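Local atomic coordinates of glycosaminoglycan xylosylkinase (Hydra vulgaris, PDB entry 5XOM), a protein that probably phosphorylates the xylose of the glycosaminoglycan-protein linkage region, as a secretory-pathway kinase of the Fam20 family. Residues E182-F186 and P198-V204; G88-L94 and Y187-C193. All blocks are in the same frame, centred on the assembly; numbering follows the deposited sequence.

Three of the four segments belong to one excursion of the chain between strands 153-159 and 205-212 of the five-stranded sheet. Contact 1 ties 182-186 and 198-204 into a disulfide-bridged hairpin; contact 2 lays the intervening 187-193 against 88-94, from the loop between strands 82-86 and 96-100, probably the counterpart of the glycine-rich loop of protein kinases. Their centres are about 17 Å apart, and they touch chiefly round Leu94, whose CD2 lies 3.5 Å from O of Phe186 and 3.8 Å from N of Ala199; CA of Pro198 lies 4.0 Å from CB of Tyr187. The sugar on Asn203, at the contact 1 end, is a surface modification, not a bound substrate.

Contact 1: residues E182-F186 and P198-V204; sequences ENLCF and PACASNV. With NAG (2-acetamido-2-deoxy-beta-D-glucopyranose), chain C.
Segments 182-186 and 198-204 run antiparallel, with short strands at 184-186 and 199-200. Phe186 and Ala199 form a hydrogen-bonded pair, CA atoms 5.6 Å apart: N of Phe186 donates to O of Ala199 (3.0 Å) and N of Ala199 to O of Phe186 (2.9 Å). Cys185 and Cys200 follow as a non-hydrogen-bonded pair with CA atoms 4.1 Å apart. Next, N of Ala201 donates to O of Leu184 (3.0 Å), but N of Leu184 donates to O of Asn203 (2.9 Å), so residues 201-203 bow outwards and the acceptor lies two residues farther on than in a regular antiparallel pair; CA atoms of Asn183 and Asn203 are 4.4 Å apart. Asn203 has positive phi (58/-96), an unusual conformation for a residue other than glycine.

Asn183, chi1 m, secures the bow: its OD1 accepts from N of Asn203 at 2.9 Å. Cys185 (chi1 -41°) and Cys200 (chi1 -75°), on the same face, join SG to SG at 2.1 Å with chi3 99°, and CB of Pro198 packs 3.9 Å from CB of Cys185. On the other face, Phe186 (chi1 p) and the small Ala199 lie against Met206 of strand 205-212. Leu184 places its CB 4.4 Å from CG1 of Val204 and also touches Leu160.

The CB of Asn203 points away from the partner segment, and its ND2 is bonded to C1 of the NAG at 1.5 Å. A disulfide across the hairpin and an N-linked sugar beside it imply folding in the oxidising secretory pathway, consistent with the Golgi location of this kinase family.

Contact 2: residues G88-L94 and Y187-C193; sequences GYKGTQL and YGKCLYC
The ring of Tyr89 (chi1 m) lies over the aliphatic part of Lys189 in a CH-pi contact, CB of Lys189 4.2 Å from the ring centroid and 26° off its normal; farther out, OH of Tyr89 is 3.6 Å from CD of Lys189. Lysine suits this place because its long methylene chain can cover a ring while the charged end extends beyond it. At the base of the tyrosine side chain, CA of Tyr89 makes a CA-H...O contact of 3.4 Å with O of Lys189.

Neither segment has regular secondary structure. The CA atoms of Tyr89 and Cys190 are 4.4 Å apart, those of Thr92 and Leu191 5.3 Å, and those of Leu94 and Gly188 5.9 Å. Residues 190-193 form a type I turn, closed by N of Cys193 donating to O of Cys190 (3.1 Å) and clamped by the disulfide of this CxxC sequence, SG to SG 2.0 Å. One hydrogen bond joins the segments: N of Leu191 to O of Gly91, 3.1 Å. At Gly91 (99/174) a CB would jam against the preceding carbonyl.

Thr92 brings OG1 to the edge of the Tyr192 ring, 3.2 Å from CD2. Leu94 (chi1 t) packs CB 3.8 Å from SG of Cys193 and CD1 3.5 Å from CA of Gly188, where a CB would clash.

The disulfide-closed turn thus packs against the loop joining strands 82-86 and 96-100, probably the counterpart of the kinase glycine-rich loop. Segment 187-193 leads from strand 184-186 towards strand 199-200; Tyr89 and Lys189 both also rest on Lys171 of helix 170-173.

Contact 1: residues E182-F186 and P198-V204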
loop_
_atom_site.group_PDB
_atom_site.type_symbol
_atom_site.label_atom_id
_atom_site.label_comp_id
_atom_site.label_asym_id
_atom_site.label_seq_id
_atom_site.Cartn_x
_atom_site.Cartn_y
_atom_site.Cartn_z
ATOM N N GLU A 182 8.447 -10.543 45.127
ATOM C CA GLU A 182 7.392 -11.464 44.695
ATOM C C GLU A 182 6.824 -11.104 43.322
ATOM O O GLU A 182 5.703 -11.487 42.983
ATOM C CB GLU A 182 6.274 -11.536 45.741
ATOM C CG GLU A 182 6.778 -11.877 47.135
ATOM C CD GLU A 182 5.664 -12.351 48.044
ATOM O OE1 GLU A 182 5.362 -11.672 49.040
ATOM O OE2 GLU A 182 5.091 -13.416 47.771
ATOM N N ASN A 183 7.614 -10.436 42.483
ATOM C CA ASN A 183 7.293 -10.355 41.064
ATOM C C ASN A 183 7.543 -11.699 40.391
ATOM O O ASN A 183 8.458 -12.440 40.758
ATOM C CB ASN A 183 8.137 -9.286 40.370
ATOM C CG ASN A 183 7.898 -7.896 40.915
ATOM O OD1 ASN A 183 6.762 -7.420 40.964
ATOM N ND2 ASN A 183 8.968 -7.241 41.348
ATOM N N LEU A 184 6.731 -12.003 39.385
ATOM C CA LEU A 184 6.922 -13.228 38.623
ATOM C C LEU A 184 7.956 -12.976 37.539
ATOM O O LEU A 184 7.871 -11.981 36.807
ATOM C CB LEU A 184 5.596 -13.700 38.023
ATOM C CG LEU A 184 5.623 -14.939 37.131
ATOM C CD1 LEU A 184 6.180 -16.139 37.888
ATOM C CD2 LEU A 184 4.209 -15.231 36.648
ATOM N N CYS A 185 8.943 -13.866 37.445
ATOM C CA CYS A 185 10.076 -13.711 36.542
ATOM C C CYS A 185 10.341 -15.032 35.834
ATOM O O CYS A 185 9.803 -16.075 36.210
ATOM C CB CYS A 185 11.342 -13.274 37.289
ATOM S SG CYS A 185 11.133 -12.019 38.583
ATOM N N PHE A 186 11.183 -14.985 34.802
ATOM C CA PHE A 186 11.750 -16.210 34.254
ATOM C C PHE A 186 13.167 -15.923 33.774
ATOM O O PHE A 186 13.503 -14.783 33.444
ATOM C CB PHE A 186 10.884 -16.821 33.132
ATOM C CG PHE A 186 10.925 -16.077 31.817
ATOM C CD1 PHE A 186 10.046 -15.031 31.555
ATOM C CD2 PHE A 186 11.810 -16.467 30.823
ATOM C CE1 PHE A 186 10.075 -14.364 30.334
ATOM C CE2 PHE A 186 11.847 -15.809 29.599
ATOM C CZ PHE A 186 10.977 -14.755 29.355
ATOM N N PRO A 198 17.329 -12.973 36.065
ATOM C CA PRO A 198 16.015 -13.166 35.454
ATOM C C PRO A 198 15.502 -11.887 34.810
ATOM O O PRO A 198 15.932 -10.776 35.130
ATOM C CB PRO A 198 15.141 -13.558 36.652
ATOM C CG PRO A 198 15.733 -12.758 37.782
ATOM C CD PRO A 198 17.217 -12.655 37.504
ATOM N N ALA A 199 14.561 -12.072 33.888
ATOM C CA ALA A 199 13.699 -10.990 33.432
ATOM C C ALA A 199 12.449 -11.007 34.297
ATOM O O ALA A 199 11.794 -12.047 34.422
ATOM C CB ALA A 199 13.323 -11.160 31.959
ATOM N N CYS A 200 12.128 -9.869 34.902
ATOM C CA CYS A 200 11.063 -9.793 35.889
ATOM C C CYS A 200 9.948 -8.868 35.421
ATOM O O CYS A 200 10.203 -7.821 34.816
ATOM C CB CYS A 200 11.607 -9.318 37.228
ATOM S SG CYS A 200 12.537 -10.601 38.094
ATOM N N ALA A 201 8.712 -9.280 35.694
ATOM C CA ALA A 201 7.521 -8.489 35.440
ATOM C C ALA A 201 7.295 -7.469 36.556
ATOM O O ALA A 201 8.014 -7.434 37.555
ATOM C CB ALA A 201 6.299 -9.399 35.314
ATOM N N SER A 202 6.292 -6.612 36.352
ATOM C CA SER A 202 5.685 -5.808 37.422
ATOM C C SER A 202 4.468 -6.584 37.925
ATOM O O SER A 202 3.442 -6.643 37.243
ATOM C CB SER A 202 5.294 -4.424 36.915
ATOM O OG SER A 202 6.358 -3.833 36.195
ATOM N N ASN A 203 4.603 -7.207 39.110
ATOM C CA ASN A 203 3.702 -8.226 39.664
ATOM C C ASN A 203 3.666 -9.356 38.628
ATOM O O ASN A 203 4.572 -10.197 38.622
ATOM C CB ASN A 203 2.301 -7.708 40.144
ATOM C CG ASN A 203 1.458 -8.855 40.854
ATOM O OD1 ASN A 203 1.832 -10.007 40.681
ATOM N ND2 ASN A 203 0.348 -8.570 41.638
ATOM N N VAL A 204 2.682 -9.404 37.732
ATOM C CA VAL A 204 2.675 -10.428 36.689
ATOM C C VAL A 204 2.666 -9.853 35.280
ATOM O O VAL A 204 2.603 -10.623 34.315
ATOM C CB VAL A 204 1.503 -11.419 36.860
ATOM C CG1 VAL A 204 1.552 -12.090 38.223
ATOM C CG2 VAL A 204 0.178 -10.714 36.672
HETATM C C1 NAG C . -0.387 -7.496 42.291
HETATM C C2 NAG C . -1.577 -8.052 43.214
HETATM C C3 NAG C . -1.420 -7.677 44.698
HETATM C C4 NAG C . -0.007 -7.865 45.208
HETATM C C5 NAG C . 0.905 -7.007 44.370
HETATM C C6 NAG C . 2.351 -7.126 44.786
HETATM C C7 NAG C . -3.552 -8.005 41.681
HETATM C C8 NAG C . -4.912 -7.399 41.480
HETATM N N2 NAG C . -2.890 -7.596 42.770
HETATM O O3 NAG C . -2.316 -8.456 45.487
HETATM O O4 NAG C . 0.065 -7.402 46.553
HETATM O O5 NAG C . 0.848 -7.469 43.023
HETATM O O6 NAG C . 3.087 -5.967 44.420
HETATM O O7 NAG C . -3.071 -8.794 40.882
#

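Contact 2: residues G88-L94 and Y187-C193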
loop_
_atom_site.group_PDB
_atom_site.type_symbol
_atom_site.label_atom_id
_atom_site.label_comp_id
_atom_site.label_asym_id
_atom_site.label_seq_id
_atom_site.Cartn_x
_atom_site.Cartn_y
_atom_site.Cartn_z
ATOM N N GLY A 88 14.657 -21.613 24.318
ATOM C CA GLY A 88 15.655 -22.491 23.748
ATOM C C GLY A 88 16.983 -22.487 24.495
ATOM O O GLY A 88 17.282 -21.594 25.296
ATOM N N TYR A 89 17.796 -23.502 24.190
ATOM C CA TYR A 89 19.135 -23.623 24.754
ATOM C C TYR A 89 20.169 -22.864 23.940
ATOM O O TYR A 89 21.240 -22.533 24.461
ATOM C CB TYR A 89 19.557 -25.095 24.841
ATOM C CG TYR A 89 18.852 -25.910 25.907
ATOM C CD1 TYR A 89 19.344 -25.962 27.207
ATOM C CD2 TYR A 89 17.713 -26.649 25.608
ATOM C CE1 TYR A 89 18.711 -26.716 28.185
ATOM C CE2 TYR A 89 17.072 -27.405 26.577
ATOM C CZ TYR A 89 17.575 -27.436 27.864
ATOM O OH TYR A 89 16.938 -28.188 28.829
ATOM N N LYS A 90 19.865 -22.593 22.677
ATOM C CA LYS A 90 20.776 -21.913 21.776
ATOM C C LYS A 90 20.735 -20.406 22.005
ATOM O O LYS A 90 19.719 -19.842 22.422
ATOM C CB LYS A 90 20.417 -22.224 20.320
ATOM C CG LYS A 90 19.012 -21.767 19.889
ATOM C CD LYS A 90 17.910 -22.750 20.291
ATOM C CE LYS A 90 16.537 -22.234 19.891
ATOM N NZ LYS A 90 15.474 -23.212 20.242
ATOM N N GLY A 91 21.854 -19.756 21.727
ATOM C CA GLY A 91 21.928 -18.314 21.795
ATOM C C GLY A 91 22.548 -17.818 23.089
ATOM O O GLY A 91 22.835 -18.571 24.022
ATOM N N THR A 92 22.748 -16.505 23.117
ATOM C CA THR A 92 23.376 -15.816 24.229
ATOM C C THR A 92 22.394 -15.025 25.077
ATOM O O THR A 92 22.734 -14.648 26.204
ATOM C CB THR A 92 24.433 -14.848 23.687
ATOM O OG1 THR A 92 24.817 -13.919 24.709
ATOM C CG2 THR A 92 23.866 -14.075 22.495
ATOM N N GLN A 93 21.190 -14.782 24.570
ATOM C CA GLN A 93 20.271 -13.812 25.142
ATOM C C GLN A 93 19.008 -14.487 25.656
ATOM O O GLN A 93 18.510 -15.442 25.051
ATOM C CB GLN A 93 19.924 -12.743 24.112
ATOM C CG GLN A 93 21.127 -11.900 23.729
ATOM C CD GLN A 93 21.760 -11.217 24.928
ATOM O OE1 GLN A 93 21.072 -10.597 25.739
ATOM N NE2 GLN A 93 23.078 -11.339 25.053
ATOM N N LEU A 94 18.485 -13.978 26.768
ATOM C CA LEU A 94 17.231 -14.498 27.294
ATOM C C LEU A 94 16.080 -13.989 26.439
ATOM O O LEU A 94 15.953 -12.782 26.206
ATOM C CB LEU A 94 17.049 -14.084 28.753
ATOM C CG LEU A 94 15.699 -14.425 29.381
ATOM C CD1 LEU A 94 15.437 -15.913 29.240
ATOM C CD2 LEU A 94 15.700 -14.027 30.854
ATOM N N TYR A 187 14.013 -16.961 33.776
ATOM C CA TYR A 187 15.419 -16.793 33.422
ATOM C C TYR A 187 15.900 -17.614 32.227
ATOM O O TYR A 187 17.059 -17.455 31.834
ATOM C CB TYR A 187 16.317 -17.090 34.632
ATOM C CG TYR A 187 16.234 -18.491 35.186
ATOM C CD1 TYR A 187 16.991 -19.523 34.638
ATOM C CD2 TYR A 187 15.436 -18.778 36.288
ATOM C CE1 TYR A 187 16.933 -20.805 35.155
ATOM C CE2 TYR A 187 15.371 -20.055 36.813
ATOM C CZ TYR A 187 16.121 -21.067 36.243
ATOM O OH TYR A 187 16.058 -22.343 36.761
ATOM N N GLY A 188 15.068 -18.481 31.642
ATOM C CA GLY A 188 15.417 -19.170 30.397
ATOM C C GLY A 188 16.503 -20.232 30.547
ATOM O O GLY A 188 16.940 -20.576 31.646
ATOM N N LYS A 189 16.930 -20.768 29.390
ATOM C CA LYS A 189 17.945 -21.819 29.356
ATOM C C LYS A 189 19.056 -21.574 28.335
ATOM O O LYS A 189 19.731 -22.526 27.924
ATOM C CB LYS A 189 17.289 -23.178 29.100
ATOM C CG LYS A 189 16.420 -23.627 30.251
ATOM C CD LYS A 189 15.769 -24.965 29.997
ATOM C CE LYS A 189 15.059 -25.424 31.254
ATOM N NZ LYS A 189 16.046 -25.514 32.374
ATOM N N CYS A 190 19.271 -20.324 27.931
ATOM C CA CYS A 190 20.320 -19.963 26.982
ATOM C C CYS A 190 21.697 -20.084 27.641
ATOM O O CYS A 190 21.824 -20.396 28.827
ATOM C CB CYS A 190 20.070 -18.554 26.458
ATOM S SG CYS A 190 20.532 -17.267 27.638
ATOM N N LEU A 191 22.751 -19.831 26.853
ATOM C CA LEU A 191 24.119 -20.061 27.326
ATOM C C LEU A 191 24.416 -19.281 28.601
ATOM O O LEU A 191 24.981 -19.825 29.558
ATOM C CB LEU A 191 25.139 -19.674 26.260
ATOM C CG LEU A 191 25.253 -20.464 24.964
ATOM C CD1 LEU A 191 26.229 -19.747 24.024
ATOM C CD2 LEU A 191 25.649 -21.922 25.237
ATOM N N TYR A 192 24.068 -17.995 28.630
ATOM C CA TYR A 192 24.336 -17.162 29.796
ATOM C C TYR A 192 23.124 -17.028 30.697
ATOM O O TYR A 192 23.172 -16.283 31.679
ATOM C CB TYR A 192 24.796 -15.772 29.354
ATOM C CG TYR A 192 26.029 -15.804 28.485
ATOM C CD1 TYR A 192 27.067 -16.667 28.764
ATOM C CD2 TYR A 192 26.151 -14.983 27.385
ATOM C CE1 TYR A 192 28.197 -16.709 27.968
ATOM C CE2 TYR A 192 27.285 -15.024 26.581
ATOM C CZ TYR A 192 28.304 -15.888 26.878
ATOM O OH TYR A 192 29.434 -15.934 26.084
ATOM N N CYS A 193 22.058 -17.765 30.406
ATOM C CA CYS A 193 20.851 -17.681 31.208
ATOM C C CYS A 193 21.072 -18.375 32.545
ATOM O O CYS A 193 21.597 -19.492 32.599
ATOM C CB CYS A 193 19.686 -18.305 30.444
ATOM S SG CYS A 193 19.071 -17.274 29.075
#